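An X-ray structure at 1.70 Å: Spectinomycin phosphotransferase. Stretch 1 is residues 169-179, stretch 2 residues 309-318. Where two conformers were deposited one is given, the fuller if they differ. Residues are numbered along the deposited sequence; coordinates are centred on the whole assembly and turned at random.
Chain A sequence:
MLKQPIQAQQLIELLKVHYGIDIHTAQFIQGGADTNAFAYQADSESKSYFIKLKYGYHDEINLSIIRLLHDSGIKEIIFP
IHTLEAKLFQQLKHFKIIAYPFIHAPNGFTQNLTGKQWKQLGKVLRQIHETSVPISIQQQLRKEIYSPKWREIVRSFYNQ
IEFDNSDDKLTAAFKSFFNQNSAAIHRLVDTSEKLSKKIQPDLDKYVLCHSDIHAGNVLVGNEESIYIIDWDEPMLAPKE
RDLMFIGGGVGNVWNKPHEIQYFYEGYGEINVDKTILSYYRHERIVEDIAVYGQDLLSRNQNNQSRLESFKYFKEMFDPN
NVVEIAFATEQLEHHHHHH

Stretch 1 (169-179) KLTAAFKSFFN
Stretch 2, residues 309-318: SFKYFKEMFD

Six phenylalanines dominate this contact, and no hydrogen bond crosses it. Residues 169-179 are helical throughout. Stretch 2 is helical from its start, and a type I turn spans Glu-315 to Asp-318. The two helices run nearly parallel, at 7°, with axes 11.2 Å apart at closest approach. In register, Phe-174 CA lies 7.0 Å from Phe-310 CA, and Phe-177 CA lies 8.0 Å from Lys-314 CA.

Phe-310 (chi1 t, chi2 29°) is a knob among Leu-170, Ala-173, Phe-174 and Phe-177. Ala-173 CB is 3.5 Å from Phe-310 CE2, an apolar contact. Leu-170 (m, t) brings CD2 to 4.2 Å from Phe-310 CD2.

Phe-174 (t, 71°) points its edge at the face of Phe-313 (t, 108°). The planes meet at 86°, and Phe-174 CE1 is 3.5 Å from Phe-313 CE1. Such geometry sets ring hydrogens against pi electrons.

Phe-177 (t, 83°) is covered most. Lys-314 (m, t, m, t) places CG and CD over one face, and its end leads away; this is a CH-pi contact, with Lys-314 CG 3.6 Å from the ring centroid of Phe-177. The edge of Phe-177 meets the face of Phe-317 (m, 82°) in an offset arrangement, planes at 72°, with Phe-177 CE2 3.7 Å from Phe-317 CD1. Together the stretches bury 426 Å².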

# COMPACT_ATOMS: atom_id res chain seq x y z
N LYS A 169 -17.52 20.67 15.61
CA LYS A 169 -17.94 20.88 14.23
C LYS A 169 -17.68 19.71 13.30
O LYS A 169 -18.57 19.29 12.55
CB LYS A 169 -17.22 22.12 13.66
CG LYS A 169 -17.77 22.61 12.29
CD LYS A 169 -16.91 23.79 11.79
CE LYS A 169 -17.38 24.37 10.46
NZ LYS A 169 -16.34 25.31 9.93
N LEU A 170 -16.46 19.18 13.34
CA LEU A 170 -16.14 18.08 12.46
C LEU A 170 -16.90 16.80 12.80
O LEU A 170 -17.40 16.12 11.91
CB LEU A 170 -14.64 17.83 12.49
CG LEU A 170 -13.92 18.88 11.64
CD1 LEU A 170 -12.40 18.64 11.74
CD2 LEU A 170 -14.38 18.77 10.19
N THR A 171 -17.03 16.50 14.08
CA THR A 171 -17.77 15.31 14.49
C THR A 171 -19.23 15.40 14.07
O THR A 171 -19.81 14.44 13.57
CB THR A 171 -17.71 15.10 16.00
OG1 THR A 171 -16.36 14.81 16.37
CG2 THR A 171 -18.61 13.93 16.41
N ALA A 172 -19.83 16.57 14.24
CA ALA A 172 -21.23 16.75 13.85
C ALA A 172 -21.42 16.64 12.34
O ALA A 172 -22.42 16.08 11.85
CB ALA A 172 -21.77 18.12 14.35
N ALA A 173 -20.48 17.19 11.57
CA ALA A 173 -20.57 17.13 10.11
C ALA A 173 -20.44 15.68 9.64
O ALA A 173 -21.14 15.23 8.72
CB ALA A 173 -19.46 18.01 9.49
N PHE A 174 -19.54 14.94 10.29
CA PHE A 174 -19.32 13.53 9.96
C PHE A 174 -20.56 12.69 10.26
O PHE A 174 -20.95 11.85 9.46
CB PHE A 174 -18.14 12.98 10.76
CG PHE A 174 -17.97 11.50 10.61
CD1 PHE A 174 -17.50 10.96 9.41
CD2 PHE A 174 -18.32 10.63 11.66
CE1 PHE A 174 -17.39 9.58 9.24
CE2 PHE A 174 -18.22 9.25 11.51
CZ PHE A 174 -17.75 8.72 10.29
N LYS A 175 -21.17 12.91 11.42
CA LYS A 175 -22.38 12.17 11.76
C LYS A 175 -23.51 12.45 10.76
O LYS A 175 -24.25 11.53 10.41
CB LYS A 175 -22.84 12.52 13.18
CG LYS A 175 -21.91 11.94 14.26
CD LYS A 175 -22.49 12.20 15.64
CE LYS A 175 -21.57 11.66 16.73
NZ LYS A 175 -22.17 11.90 18.05
N SER A 176 -23.63 13.70 10.33
CA SER A 176 -24.65 14.08 9.36
C SER A 176 -24.43 13.34 8.05
O SER A 176 -25.37 12.82 7.45
CB SER A 176 -24.61 15.59 9.09
OG SER A 176 -25.05 16.32 10.22
N PHE A 177 -23.17 13.30 7.61
CA PHE A 177 -22.82 12.65 6.36
C PHE A 177 -23.05 11.14 6.48
O PHE A 177 -23.53 10.50 5.55
CB PHE A 177 -21.35 12.89 5.99
CG PHE A 177 -20.98 12.35 4.64
CD1 PHE A 177 -21.24 13.09 3.49
CD2 PHE A 177 -20.44 11.08 4.51
CE1 PHE A 177 -20.96 12.56 2.22
CE2 PHE A 177 -20.17 10.54 3.26
CZ PHE A 177 -20.42 11.28 2.11
N PHE A 178 -22.67 10.57 7.62
CA PHE A 178 -22.85 9.12 7.87
C PHE A 178 -24.33 8.80 7.80
O PHE A 178 -24.79 7.88 7.11
CB PHE A 178 -22.32 8.77 9.26
CG PHE A 178 -22.09 7.29 9.49
CD1 PHE A 178 -20.79 6.78 9.52
CD2 PHE A 178 -23.16 6.42 9.70
CE1 PHE A 178 -20.55 5.42 9.76
CE2 PHE A 178 -22.94 5.06 9.94
CZ PHE A 178 -21.63 4.55 9.97
N ASN A 179 -25.11 9.59 8.53
CA ASN A 179 -26.53 9.38 8.54
C ASN A 179 -27.11 9.49 7.11
O ASN A 179 -27.94 8.65 6.71
CB ASN A 179 -27.16 10.39 9.51
CG ASN A 179 -28.64 10.17 9.70
OD1 ASN A 179 -29.46 10.90 9.14
ND2 ASN A 179 -28.99 9.16 10.49
N SER A 309 -9.15 13.73 6.73
CA SER A 309 -9.78 12.40 6.85
C SER A 309 -11.24 12.50 6.37
O SER A 309 -11.71 11.62 5.67
CB SER A 309 -9.78 11.93 8.29
OG SER A 309 -8.46 11.72 8.76
N PHE A 310 -11.93 13.59 6.72
CA PHE A 310 -13.33 13.77 6.34
C PHE A 310 -13.48 13.89 4.82
O PHE A 310 -14.36 13.28 4.25
CB PHE A 310 -13.88 15.01 7.08
CG PHE A 310 -15.38 15.20 6.96
CD1 PHE A 310 -16.24 14.12 6.78
CD2 PHE A 310 -15.93 16.47 7.09
CE1 PHE A 310 -17.63 14.31 6.75
CE2 PHE A 310 -17.33 16.67 7.06
CZ PHE A 310 -18.17 15.59 6.89
N LYS A 311 -12.59 14.64 4.17
CA LYS A 311 -12.63 14.77 2.73
C LYS A 311 -12.39 13.40 2.09
O LYS A 311 -13.08 13.02 1.13
CB LYS A 311 -11.57 15.80 2.28
CG LYS A 311 -11.91 17.21 2.78
CD LYS A 311 -11.02 18.28 2.16
CE LYS A 311 -11.43 19.67 2.66
NZ LYS A 311 -10.66 20.75 1.96
N TYR A 312 -11.43 12.65 2.62
CA TYR A 312 -11.13 11.32 2.08
C TYR A 312 -12.35 10.43 2.22
O TYR A 312 -12.76 9.75 1.28
CB TYR A 312 -9.96 10.68 2.81
CG TYR A 312 -9.65 9.30 2.27
CD1 TYR A 312 -9.27 9.12 0.93
CD2 TYR A 312 -9.77 8.17 3.07
CE1 TYR A 312 -9.02 7.83 0.42
CE2 TYR A 312 -9.52 6.89 2.57
CZ TYR A 312 -9.14 6.73 1.25
OH TYR A 312 -8.86 5.46 0.78
N PHE A 313 -12.93 10.43 3.42
CA PHE A 313 -14.11 9.63 3.70
C PHE A 313 -15.24 9.98 2.71
O PHE A 313 -15.89 9.08 2.14
CB PHE A 313 -14.56 9.90 5.14
CG PHE A 313 -15.62 8.96 5.64
CD1 PHE A 313 -15.32 7.98 6.59
CD2 PHE A 313 -16.92 9.05 5.17
CE1 PHE A 313 -16.31 7.11 7.06
CE2 PHE A 313 -17.92 8.18 5.63
CZ PHE A 313 -17.61 7.21 6.57
N LYS A 314 -15.47 11.27 2.46
CA LYS A 314 -16.56 11.62 1.55
C LYS A 314 -16.32 11.28 0.10
O LYS A 314 -17.25 10.90 -0.63
CB LYS A 314 -16.90 13.11 1.68
CG LYS A 314 -17.53 13.40 3.04
CD LYS A 314 -18.10 14.81 3.14
CE LYS A 314 -17.03 15.87 3.23
NZ LYS A 314 -17.67 17.21 3.42
N GLU A 315 -15.07 11.43 -0.33
CA GLU A 315 -14.72 11.14 -1.70
C GLU A 315 -15.04 9.71 -2.08
O GLU A 315 -15.30 9.43 -3.26
CB GLU A 315 -13.24 11.40 -1.93
CG GLU A 315 -12.91 12.87 -2.02
CD GLU A 315 -11.46 13.10 -2.37
OE1 GLU A 315 -11.14 14.20 -2.85
OE2 GLU A 315 -10.64 12.17 -2.17
N MET A 316 -14.99 8.79 -1.11
CA MET A 316 -15.28 7.38 -1.41
C MET A 316 -16.68 7.21 -1.98
O MET A 316 -16.96 6.23 -2.70
CB MET A 316 -15.16 6.51 -0.15
CG MET A 316 -13.77 6.57 0.49
SD MET A 316 -13.50 5.42 1.86
CE MET A 316 -15.03 5.63 2.87
N PHE A 317 -17.56 8.14 -1.65
CA PHE A 317 -18.95 8.09 -2.11
C PHE A 317 -19.24 8.91 -3.37
O PHE A 317 -20.40 9.01 -3.80
CB PHE A 317 -19.89 8.52 -0.97
CG PHE A 317 -19.80 7.65 0.24
CD1 PHE A 317 -18.77 7.84 1.18
CD2 PHE A 317 -20.69 6.58 0.43
CE1 PHE A 317 -18.64 6.98 2.27
CE2 PHE A 317 -20.56 5.72 1.52
CZ PHE A 317 -19.53 5.91 2.45
N ASP A 318 -18.20 9.48 -3.98
CA ASP A 318 -18.41 10.28 -5.19
C ASP A 318 -18.69 9.42 -6.43
O ASP A 318 -18.43 8.22 -6.46
CB ASP A 318 -17.19 11.16 -5.47
CG ASP A 318 -17.14 12.41 -4.59
OD1 ASP A 318 -18.19 12.82 -4.06
OD2 ASP A 318 -16.04 12.98 -4.44